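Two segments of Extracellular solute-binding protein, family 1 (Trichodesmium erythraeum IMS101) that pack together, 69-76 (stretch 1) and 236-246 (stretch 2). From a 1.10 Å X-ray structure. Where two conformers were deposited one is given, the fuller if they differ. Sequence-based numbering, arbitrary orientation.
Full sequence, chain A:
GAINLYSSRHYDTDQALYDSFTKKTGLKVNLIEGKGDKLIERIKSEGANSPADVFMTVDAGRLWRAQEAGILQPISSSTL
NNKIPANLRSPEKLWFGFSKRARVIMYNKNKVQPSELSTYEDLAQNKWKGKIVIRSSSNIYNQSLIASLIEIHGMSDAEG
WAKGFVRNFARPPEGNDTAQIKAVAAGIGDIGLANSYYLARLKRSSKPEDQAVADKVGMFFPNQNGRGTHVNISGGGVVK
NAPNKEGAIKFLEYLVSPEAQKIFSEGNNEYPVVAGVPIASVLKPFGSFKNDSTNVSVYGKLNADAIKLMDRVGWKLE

Stretch 1 (69-76) AGILQPIS
Stretch 2 (236-246) GGVVKNAPNKE

How does the strand of stretch 2 set the register? Extended Gly236 and Gly237 lead in, and Gly237, lacking a side chain, leaves room for Leu72: an ideal CB there would lie 3.5 Å from Leu72 CD2. Val238 (phi/psi -84/132) then runs antiparallel to the short, weakly bonded strand at Leu72 and Gln73. Gln73 N donates to Val238 O at 2.9 Å and 165°, but the return link is a water, which accepts from Val238 N and donates to Gln73 O, both at 2.8 Å. Val238, chi1 t, meets Ile75 (m, m) through CG2 to CG1 at 3.7 Å.

What happens at Val239 and Lys240? Val239 and Leu72 form a non-hydrogen-bonded pair, CA to CA 4.4 Å, with side chains diverging. Such closeness permits CA-H...O contacts, Val239 CA to Ile71 O at 3.3 Å and Leu72 CA to Val238 O at 3.4 Å. Lys240 N donates to Ile71 O at 2.8 Å. The lysine's chain (t, t, m, t) carries NZ to Gly70 O, also at 2.8 Å; Gly70, at 81/20, is the first residue past a helix to leave helical phi/psi, in a Schellman motif.

How does Gln73 read the turn? Val239 to Ala242 is a type I turn, Lys240 at -51/-46 and Asn241 at -107/30, closed by Ala242 N to Val239 O at 3.0 Å. Gln73 (chi1 p, chi2 t, chi3 -63°) extends NE2 to that same Val239 O, 2.9 Å and 172°. A water accepts from Gln73 NE2 and donates to Ala242 O, each at 3.0 Å.

What does the helix start add? After Pro243, Asn244 occupies the N-cap position. Lys245, all t, has its CA-to-CB bond directed toward stretch 1; its NZ makes a weak bond to Gln73 OE1 at 3.2 Å, while waters link NZ to Gln73 OE1 and to Pro74 O.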

ATOM      1  N   ALA A  69       2.662 -14.523  12.348  1.00 16.25           N
ATOM      2  CA  ALA A  69       3.877 -15.310  12.502  1.00 17.30           C
ATOM      3  C   ALA A  69       4.496 -15.151  13.900  1.00 16.78           C
ATOM      4  O   ALA A  69       5.432 -15.867  14.230  1.00 20.19           O
ATOM      5  CB  ALA A  69       4.877 -14.934  11.415  1.00 17.96           C
ATOM      6  N   GLY A  70       4.023 -14.186  14.699  1.00 16.99           N
ATOM      7  CA  GLY A  70       4.496 -13.990  16.057  1.00 17.67           C
ATOM      8  C   GLY A  70       5.789 -13.232  16.126  1.00 17.16           C
ATOM      9  O   GLY A  70       6.464 -13.297  17.145  1.00 19.99           O
ATOM     10  N   ILE A  71       6.155 -12.487  15.074  1.00 15.40           N
ATOM     11  CA  ILE A  71       7.460 -11.826  15.066  1.00 15.13           C
ATOM     12  C   ILE A  71       7.445 -10.381  15.565  1.00 14.51           C
ATOM     13  O   ILE A  71       8.506  -9.728  15.540  1.00 15.71           O
ATOM     14  CB  ILE A  71       8.158 -11.897  13.699  1.00 15.94           C
ATOM     15  CG1 ILE A  71       7.403 -11.108  12.623  1.00 16.09           C
ATOM     16  CG2 ILE A  71       8.357 -13.366  13.304  1.00 18.70           C
ATOM     17  CD1 ILE A  71       8.268 -10.737  11.436  1.00 18.26           C
ATOM     18  N   LEU A  72       6.288  -9.878  16.011  1.00 13.81           N
ATOM     19  CA  LEU A  72       6.168  -8.491  16.464  1.00 13.17           C
ATOM     20  C   LEU A  72       5.787  -8.422  17.936  1.00 14.02           C
ATOM     21  O   LEU A  72       5.221  -9.348  18.478  1.00 16.63           O
ATOM     22  CB  LEU A  72       5.120  -7.758  15.624  1.00 12.75           C
ATOM     23  CG  LEU A  72       5.389  -7.708  14.112  1.00 13.18           C
ATOM     24  CD1 LEU A  72       4.215  -7.102  13.352  1.00 13.41           C
ATOM     25  CD2 LEU A  72       6.660  -6.986  13.778  1.00 14.87           C
ATOM     26  N   GLN A  73       6.103  -7.306  18.587  1.00 12.99           N
ATOM     27  CA  GLN A  73       5.650  -7.035  19.944  1.00 13.10           C
ATOM     28  C   GLN A  73       4.896  -5.712  20.000  1.00 13.01           C
ATOM     29  O   GLN A  73       5.212  -4.785  19.261  1.00 13.45           O
ATOM     30  CB  GLN A  73       6.802  -7.027  20.955  1.00 14.99           C
ATOM     31  CG  GLN A  73       7.880  -5.976  20.709  1.00 15.04           C
ATOM     32  CD  GLN A  73       8.902  -5.922  21.839  1.00 15.98           C
ATOM     33  OE1 GLN A  73       8.565  -5.617  22.977  1.00 18.26           O
ATOM     34  NE2 GLN A  73      10.163  -6.217  21.515  1.00 16.16           N
ATOM     35  N   PRO A  74       3.907  -5.632  20.896  1.00 12.99           N
ATOM     36  CA  PRO A  74       3.083  -4.406  20.929  1.00 13.15           C
ATOM     37  C   PRO A  74       3.804  -3.230  21.564  1.00 12.82           C
ATOM     38  O   PRO A  74       4.521  -3.401  22.543  1.00 14.92           O
ATOM     39  CB  PRO A  74       1.876  -4.824  21.767  1.00 14.92           C
ATOM     40  CG  PRO A  74       2.417  -5.892  22.672  1.00 15.95           C
ATOM     41  CD  PRO A  74       3.395  -6.653  21.818  1.00 14.47           C
ATOM     42  N   ILE A  75       3.579  -2.037  21.034  1.00 12.49           N
ATOM     43  CA  ILE A  75       4.183  -0.811  21.496  1.00 12.63           C
ATOM     44  C   ILE A  75       3.123   0.222  21.804  1.00 12.28           C
ATOM     45  O   ILE A  75       2.293   0.508  20.948  1.00 14.01           O
ATOM     46  CB  ILE A  75       5.151  -0.263  20.406  1.00 14.23           C
ATOM     47  CG1 ILE A  75       6.251  -1.254  20.065  1.00 15.50           C
ATOM     48  CG2 ILE A  75       5.724   1.095  20.836  1.00 15.62           C
ATOM     49  CD1 ILE A  75       7.164  -1.605  21.183  1.00 15.29           C
ATOM     50  N   SER A  76       3.192   0.804  23.005  1.00 13.72           N
ATOM     51  CA  SER A  76       2.282   1.868  23.407  0.70 13.84           C
ATOM     52  C   SER A  76       3.063   3.177  23.515  1.00 13.14           C
ATOM     53  O   SER A  76       3.844   3.365  24.437  1.00 16.33           O
ATOM     54  CB  SER A  76       1.602   1.511  24.732  0.70 17.18           C
ATOM     55  OG  SER A  76       0.699   0.428  24.514  0.70 21.96           O
ATOM     56  N   GLY A 236       5.487  -0.632   9.653  1.00 10.87           N
ATOM     57  CA  GLY A 236       6.398  -1.498  10.396  1.00 12.15           C
ATOM     58  C   GLY A 236       6.088  -1.594  11.850  1.00 10.87           C
ATOM     59  O   GLY A 236       5.157  -0.977  12.366  1.00 10.65           O
ATOM     60  N   GLY A 237       6.915  -2.389  12.523  1.00 11.06           N
ATOM     61  CA  GLY A 237       6.751  -2.615  13.948  1.00 11.12           C
ATOM     62  C   GLY A 237       8.061  -3.039  14.590  1.00 11.67           C
ATOM     63  O   GLY A 237       9.070  -3.262  13.907  1.00 12.53           O
ATOM     64  N   VAL A 238       8.025  -3.097  15.922  1.00 11.68           N
ATOM     65  CA  VAL A 238       9.168  -3.581  16.725  1.00 11.78           C
ATOM     66  C   VAL A 238       9.103  -5.097  16.775  1.00 12.17           C
ATOM     67  O   VAL A 238       8.056  -5.702  17.070  1.00 12.79           O
ATOM     68  CB  VAL A 238       9.155  -2.940  18.108  1.00 12.42           C
ATOM     69  CG1 VAL A 238      10.298  -3.464  18.961  1.00 13.12           C
ATOM     70  CG2 VAL A 238       9.262  -1.425  17.976  1.00 13.14           C
ATOM     71  N   VAL A 239      10.249  -5.714  16.502  1.00 12.49           N
ATOM     72  CA  VAL A 239      10.347  -7.178  16.466  1.00 13.58           C
ATOM     73  C   VAL A 239      10.301  -7.786  17.870  1.00 13.96           C
ATOM     74  O   VAL A 239      10.839  -7.199  18.828  1.00 14.57           O
ATOM     75  CB  VAL A 239      11.599  -7.580  15.661  1.00 14.54           C
ATOM     76  CG1 VAL A 239      11.856  -9.077  15.681  1.00 15.31           C
ATOM     77  CG2 VAL A 239      11.487  -7.074  14.226  1.00 15.57           C
ATOM     78  N   LYS A 240       9.705  -8.978  17.983  1.00 15.13           N
ATOM     79  CA  LYS A 240       9.468  -9.651  19.256  1.00 16.56           C
ATOM     80  C   LYS A 240      10.707  -9.738  20.112  1.00 18.39           C
ATOM     81  O   LYS A 240      10.650  -9.418  21.311  1.00 21.64           O
ATOM     82  CB  LYS A 240       8.892 -11.034  19.007  1.00 19.32           C
ATOM     83  CG  LYS A 240       8.636 -11.819  20.291  1.00 24.06           C
ATOM     84  CD  LYS A 240       7.786 -13.046  20.075  1.00 31.18           C
ATOM     85  CE  LYS A 240       6.307 -12.729  20.152  1.00 36.83           C
ATOM     86  NZ  LYS A 240       5.479 -13.893  19.723  1.00 40.51           N
ATOM     87  N   ASN A 241      11.828 -10.130  19.536  1.00 17.54           N
ATOM     88  CA  ASN A 241      12.986 -10.281  20.443  1.00 20.94           C
ATOM     89  C   ASN A 241      14.015  -9.191  20.278  1.00 20.71           C
ATOM     90  O   ASN A 241      15.168  -9.397  20.587  1.00 21.64           O
ATOM     91  CB  ASN A 241      13.596 -11.683  20.367  1.00 23.03           C
ATOM     92  CG  ASN A 241      12.579 -12.774  20.650  1.00 25.27           C
ATOM     93  OD1 ASN A 241      12.134 -13.487  19.723  1.00 28.06           O
ATOM     94  ND2 ASN A 241      12.171 -12.896  21.912  1.00 25.36           N
ATOM     95  N   ALA A 242      13.575  -7.999  19.880  1.00 18.78           N
ATOM     96  CA  ALA A 242      14.473  -6.916  19.572  1.00 17.11           C
ATOM     97  C   ALA A 242      15.577  -6.771  20.615  1.00 18.48           C
ATOM     98  O   ALA A 242      15.286  -6.587  21.800  1.00 19.44           O
ATOM     99  CB  ALA A 242      13.702  -5.622  19.504  1.00 16.10           C
ATOM    100  N   PRO A 243      16.844  -6.819  20.180  1.00 18.73           N
ATOM    101  CA  PRO A 243      17.920  -6.591  21.151  1.00 19.78           C
ATOM    102  C   PRO A 243      18.004  -5.166  21.690  1.00 19.81           C
ATOM    103  O   PRO A 243      18.541  -4.946  22.774  1.00 23.22           O
ATOM    104  CB  PRO A 243      19.190  -6.976  20.397  1.00 22.14           C
ATOM    105  CG  PRO A 243      18.836  -7.078  18.979  1.00 23.15           C
ATOM    106  CD  PRO A 243      17.351  -7.251  18.865  1.00 20.11           C
ATOM    107  N   ASN A 244      17.488  -4.202  20.933  1.00 17.85           N
ATOM    108  CA  ASN A 244      17.464  -2.789  21.352  1.00 18.65           C
ATOM    109  C   ASN A 244      16.048  -2.250  21.196  1.00 16.66           C
ATOM    110  O   ASN A 244      15.741  -1.435  20.312  1.00 16.60           O
ATOM    111  CB  ASN A 244      18.436  -1.969  20.521  1.00 19.63           C
ATOM    112  CG  ASN A 244      18.649  -0.580  21.080  1.00 19.46           C
ATOM    113  OD1 ASN A 244      18.009  -0.176  22.066  1.00 20.35           O
ATOM    114  ND2 ASN A 244      19.571   0.164  20.464  1.00 22.89           N
ATOM    115  N   LYS A 245      15.172  -2.677  22.090  1.00 17.91           N
ATOM    116  CA  LYS A 245      13.775  -2.261  22.062  1.00 16.29           C
ATOM    117  C   LYS A 245      13.624  -0.742  22.191  1.00 16.06           C
ATOM    118  O   LYS A 245      12.847  -0.128  21.459  1.00 15.98           O
ATOM    119  CB  LYS A 245      12.982  -2.982  23.163  1.00 18.09           C
ATOM    120  CG  LYS A 245      11.512  -2.628  23.209  1.00 18.83           C
ATOM    121  CD  LYS A 245      10.817  -3.268  24.404  1.00 20.46           C
ATOM    122  CE  LYS A 245       9.360  -2.861  24.456  1.00 22.50           C
ATOM    123  NZ  LYS A 245       8.607  -3.602  25.502  1.00 28.14           N
ATOM    124  N   GLU A 246      14.377  -0.161  23.091  1.00 17.49           N
ATOM    125  CA  GLU A 246      14.319   1.282  23.302  1.00 18.76           C
ATOM    126  C   GLU A 246      14.671   2.112  22.019  1.00 15.84           C
ATOM    127  O   GLU A 246      14.014   3.094  21.633  1.00 15.92           O
ATOM    128  CB  GLU A 246      15.245   1.695  24.453  1.00 23.54           C
TER
HETATM  129  O   HOH W   1       5.458  -2.996  17.069  1.00 12.56           O
HETATM  130  O   HOH W   2      12.588  -6.590  23.213  1.00 24.97           O
HETATM  131  O   HOH W   3       9.445  -6.483  25.580  1.00 36.64           O
HETATM  132  O   HOH W   4       5.909  -2.583  25.029  1.00 38.16           O